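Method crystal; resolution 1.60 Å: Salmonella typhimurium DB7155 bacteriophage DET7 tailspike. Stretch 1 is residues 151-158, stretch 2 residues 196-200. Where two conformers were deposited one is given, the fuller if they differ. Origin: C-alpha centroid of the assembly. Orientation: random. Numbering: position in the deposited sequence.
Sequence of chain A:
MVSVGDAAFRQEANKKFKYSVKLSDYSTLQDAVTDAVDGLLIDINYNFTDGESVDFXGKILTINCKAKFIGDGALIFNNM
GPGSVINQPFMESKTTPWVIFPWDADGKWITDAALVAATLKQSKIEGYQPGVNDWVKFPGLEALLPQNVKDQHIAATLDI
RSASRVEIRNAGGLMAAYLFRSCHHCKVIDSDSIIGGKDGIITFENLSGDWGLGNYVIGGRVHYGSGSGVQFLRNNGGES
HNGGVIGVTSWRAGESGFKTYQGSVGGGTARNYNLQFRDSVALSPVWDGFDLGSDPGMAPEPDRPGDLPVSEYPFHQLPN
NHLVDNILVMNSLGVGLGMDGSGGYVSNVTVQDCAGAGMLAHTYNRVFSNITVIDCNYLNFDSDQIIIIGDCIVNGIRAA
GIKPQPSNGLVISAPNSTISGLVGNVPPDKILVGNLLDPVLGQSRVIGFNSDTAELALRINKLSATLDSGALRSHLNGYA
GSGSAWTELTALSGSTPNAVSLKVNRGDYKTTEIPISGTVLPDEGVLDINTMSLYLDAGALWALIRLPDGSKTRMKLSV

Stretch 1 151-158: DQHIAATL
Stretch 2 (196-200) GGKDG

How do the two backbones run past each other? Stretch 1 is irregular from Asp-151 (phi/psi -89/-6) through Gln-152 (-59/149), His-153 (-155/60) and Ile-154 (-87/122), extends at Ala-155 (-158/144) and enters a strand at Ala-156 (-92/111), Thr-157 (-109/127) and Leu-158 (-90/115). Stretch 2 has Gly-196 at -66/159, Gly-197 at -112/-143, Lys-198 in the helical region at -67/-33, where the chain bends, Asp-199 at -94/165 and Gly-200 at -46/146. Ala-155 CA lies 4.8 Å from Gly-197 CA, and His-153 CA 5.6 Å from Lys-198 CA; around these pairs, Gly-197 to Lys-198 runs opposite to His-153 to Ala-155. Between them, Lys-198 N donates to Ile-154 O at 3.0 Å with an N-H...O angle of 152°, the one backbone hydrogen bond joining the stretches.

Why does glycine suit position 197? Gly-197 CA approaches to 3.8 Å from Ile-154 O and 4.5 Å from Ala-155 CB. An ideal CB on Gly-197 would point toward stretch 1, clashing with Ile-154 O and sitting tight against Ala-155 CB. The small methyl of Ala-155, buried and directed toward stretch 2, fits this close approach, with Ala-155 CB 4.0 Å from Lys-198 N. Ile-154 points its CA-to-CB bond away (chi1 and chi2 both m), and its contact with stretch 2 is made by its carbonyl O.

What does the long side chain of Lys-198 contribute? It has the largest covered area here, 77 Å² of a contact burying 236 Å² over both sides. With chi angles t, p, t, t, it turns at chi2 and then extends along stretch 1: Lys-198 CG packs 3.8 Å from His-153 CA, Lys-198 CE lies 3.3 Å from Gln-152 O, and Lys-198 NZ gives Gln-152 O a weak 3.3 Å hydrogen bond. Water 1 accepts from Gln-152 NE2 at 3.0 Å and weakly from Lys-198 NZ at 3.4 Å. His-153 (chi1 55°, chi2 -90°) leads its ring away, where His-153 ND1 donates to Asp-151 O at 3.3 Å.

How does Asp-199 reach stretch 1? Its CA-to-CB bond points toward it, with chi1 m and chi2 -33°, but Asp-199 OD2 remains 4.3 Å from Thr-157 OG1 (chi1 m), so water spans the gap. Water 3 donates to Asp-199 OD2 at 2.6 Å and hydrogen-bonds Thr-157 OG1 at 2.8 Å. Water 2 donates to Asp-199 OD2 at 2.9 Å and to His-153 O at 3.3 Å. The carboxylate suits this place because one oxygen can accept from both waters.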

ATOM      1  N   ASP A 151      40.627   0.581  16.320  1.00 15.69           N
ATOM      2  CA  ASP A 151      40.825   2.030  16.358  1.00 16.10           C
ATOM      3  C   ASP A 151      40.571   2.723  14.992  1.00 16.72           C
ATOM      4  O   ASP A 151      40.583   3.954  14.899  1.00 19.08           O
ATOM      5  CB  ASP A 151      42.254   2.347  16.799  1.00 17.95           C
ATOM      6  CG  ASP A 151      42.504   2.045  18.271  1.00 24.47           C
ATOM      7  OD1 ASP A 151      41.540   1.781  19.027  1.00 27.64           O
ATOM      8  OD2 ASP A 151      43.692   2.095  18.657  1.00 29.44           O
ATOM      9  N   GLN A 152      40.326   1.947  13.943  1.00 15.23           N
ATOM     10  CA  GLN A 152      40.114   2.527  12.586  1.00 15.09           C
ATOM     11  C   GLN A 152      38.961   3.468  12.553  1.00 14.50           C
ATOM     12  O   GLN A 152      37.965   3.242  13.231  1.00 18.26           O
ATOM     13  CB  GLN A 152      39.738   1.419  11.593  1.00 15.23           C
ATOM     14  CG  GLN A 152      40.780   0.462  11.310  1.00 21.13           C
ATOM     15  CD  GLN A 152      40.313  -0.470  10.189  1.00 19.58           C
ATOM     16  OE1 GLN A 152      40.984  -0.580   9.163  1.00 17.88           O
ATOM     17  NE2 GLN A 152      39.140  -1.095  10.372  1.00 14.97           N
ATOM     18  N   HIS A 153      39.023   4.477  11.681  1.00 16.38           N
ATOM     19  CA  HIS A 153      37.874   5.332  11.463  1.00 15.79           C
ATOM     20  C   HIS A 153      37.938   5.954  10.068  1.00 16.79           C
ATOM     21  O   HIS A 153      38.020   7.169   9.906  1.00 20.44           O
ATOM     22  CB  HIS A 153      37.733   6.406  12.558  1.00 18.67           C
ATOM     23  CG  HIS A 153      38.953   7.247  12.746  1.00 25.61           C
ATOM     24  ND1 HIS A 153      39.959   6.912  13.630  1.00 35.46           N
ATOM     25  CD2 HIS A 153      39.337   8.409  12.164  1.00 31.47           C
ATOM     26  CE1 HIS A 153      40.910   7.832  13.585  1.00 35.36           C
ATOM     27  NE2 HIS A 153      40.567   8.738  12.687  1.00 37.38           N
ATOM     28  N   ILE A 154      37.947   5.094   9.064  1.00 11.42           N
ATOM     29  CA  ILE A 154      38.101   5.514   7.651  1.00 11.45           C
ATOM     30  C   ILE A 154      36.757   5.887   6.992  1.00 12.93           C
ATOM     31  O   ILE A 154      35.819   5.071   6.896  1.00 11.04           O
ATOM     32  CB  ILE A 154      38.790   4.422   6.801  0.70 12.03           C
ATOM     33  CG1 ILE A 154      40.184   4.113   7.361  0.70 12.73           C
ATOM     34  CG2 ILE A 154      38.904   4.859   5.366  0.70 12.06           C
ATOM     35  CD1 ILE A 154      41.093   5.327   7.460  0.70 14.87           C
ATOM     36  N   ALA A 155      36.705   7.126   6.507  1.00 12.29           N
ATOM     37  CA  ALA A 155      35.631   7.542   5.601  1.00 10.77           C
ATOM     38  C   ALA A 155      36.110   8.720   4.830  1.00 11.80           C
ATOM     39  O   ALA A 155      36.873   9.564   5.375  1.00 13.30           O
ATOM     40  CB  ALA A 155      34.391   7.886   6.353  1.00 12.98           C
ATOM     41  N   ALA A 156      35.725   8.811   3.568  1.00  9.95           N
ATOM     42  CA  ALA A 156      35.856  10.066   2.808  1.00  9.24           C
ATOM     43  C   ALA A 156      34.537  10.834   2.959  1.00 10.12           C
ATOM     44  O   ALA A 156      33.560  10.417   2.398  1.00  9.38           O
ATOM     45  CB  ALA A 156      36.070   9.810   1.344  1.00 11.24           C
ATOM     46  N   THR A 157      34.582  11.945   3.675  1.00  9.32           N
ATOM     47  CA  THR A 157      33.365  12.684   4.034  1.00 10.46           C
ATOM     48  C   THR A 157      33.291  13.994   3.252  1.00 11.84           C
ATOM     49  O   THR A 157      34.216  14.812   3.316  1.00 12.82           O
ATOM     50  CB  THR A 157      33.306  12.988   5.538  1.00 10.42           C
ATOM     51  OG1 THR A 157      33.320  11.763   6.272  1.00 11.34           O
ATOM     52  CG2 THR A 157      31.998  13.787   5.878  1.00 12.07           C
ATOM     53  N   LEU A 158      32.159  14.196   2.574  1.00 10.88           N
ATOM     54  CA  LEU A 158      31.797  15.534   2.071  1.00 11.23           C
ATOM     55  C   LEU A 158      30.982  16.242   3.141  1.00 11.95           C
ATOM     56  O   LEU A 158      29.890  15.816   3.458  1.00 11.36           O
ATOM     57  CB  LEU A 158      31.035  15.503   0.740  1.00 10.87           C
ATOM     58  CG  LEU A 158      30.871  16.886   0.112  1.00 13.13           C
ATOM     59  CD1 LEU A 158      32.194  17.524  -0.203  1.00 12.60           C
ATOM     60  CD2 LEU A 158      30.054  16.719  -1.135  1.00 12.55           C
ATOM     61  N   GLY A 196      29.024   2.925   2.029  1.00  8.78           N
ATOM     62  CA  GLY A 196      29.435   3.610   3.247  1.00 10.99           C
ATOM     63  C   GLY A 196      30.770   3.242   3.859  1.00 11.48           C
ATOM     64  O   GLY A 196      31.285   2.195   3.585  1.00 10.08           O
ATOM     65  N   GLY A 197      31.300   4.158   4.676  1.00 10.34           N
ATOM     66  CA  GLY A 197      32.473   3.924   5.507  1.00 11.00           C
ATOM     67  C   GLY A 197      32.136   3.903   6.984  1.00 10.17           C
ATOM     68  O   GLY A 197      31.065   3.455   7.397  1.00  9.79           O
ATOM     69  N   LYS A 198      33.013   4.434   7.806  1.00 10.27           N
ATOM     70  CA  LYS A 198      32.829   4.287   9.241  1.00 10.49           C
ATOM     71  C   LYS A 198      31.598   5.039   9.793  1.00 11.35           C
ATOM     72  O   LYS A 198      30.993   4.623  10.792  1.00 13.68           O
ATOM     73  CB  LYS A 198      34.112   4.783   9.926  1.00 11.88           C
ATOM     74  CG  LYS A 198      34.124   4.546  11.403  1.00 14.40           C
ATOM     75  CD  LYS A 198      34.305   3.121  11.786  1.00 15.89           C
ATOM     76  CE  LYS A 198      34.635   2.988  13.270  1.00 23.65           C
ATOM     77  NZ  LYS A 198      35.078   1.616  13.666  1.00 22.43           N
ATOM     78  N   ASP A 199      31.279   6.187   9.192  1.00 11.89           N
ATOM     79  CA  ASP A 199      30.202   7.060   9.685  1.00 12.64           C
ATOM     80  C   ASP A 199      28.882   6.767   8.975  1.00 12.31           C
ATOM     81  O   ASP A 199      28.837   6.037   7.998  1.00 12.89           O
ATOM     82  CB  ASP A 199      30.648   8.481   9.552  1.00 12.63           C
ATOM     83  CG  ASP A 199      31.882   8.785  10.421  1.00 19.73           C
ATOM     84  OD1 ASP A 199      32.040   8.188  11.531  1.00 21.75           O
ATOM     85  OD2 ASP A 199      32.674   9.648  10.003  1.00 24.59           O
ATOM     86  N   GLY A 200      27.780   7.259   9.525  1.00 11.55           N
ATOM     87  CA  GLY A 200      26.527   7.215   8.801  1.00 10.41           C
ATOM     88  C   GLY A 200      26.700   7.665   7.362  1.00 10.12           C
ATOM     89  O   GLY A 200      27.554   8.521   7.062  1.00 10.35           O
TER
HETATM   90  O   HOH W   1      37.159  -0.837  12.657  1.00 15.03           O
HETATM   91  O   HOH W   2      35.465   9.162   9.574  1.00 38.27           O
HETATM   92  O   HOH W   3      31.805  11.693   8.571  1.00 16.94           O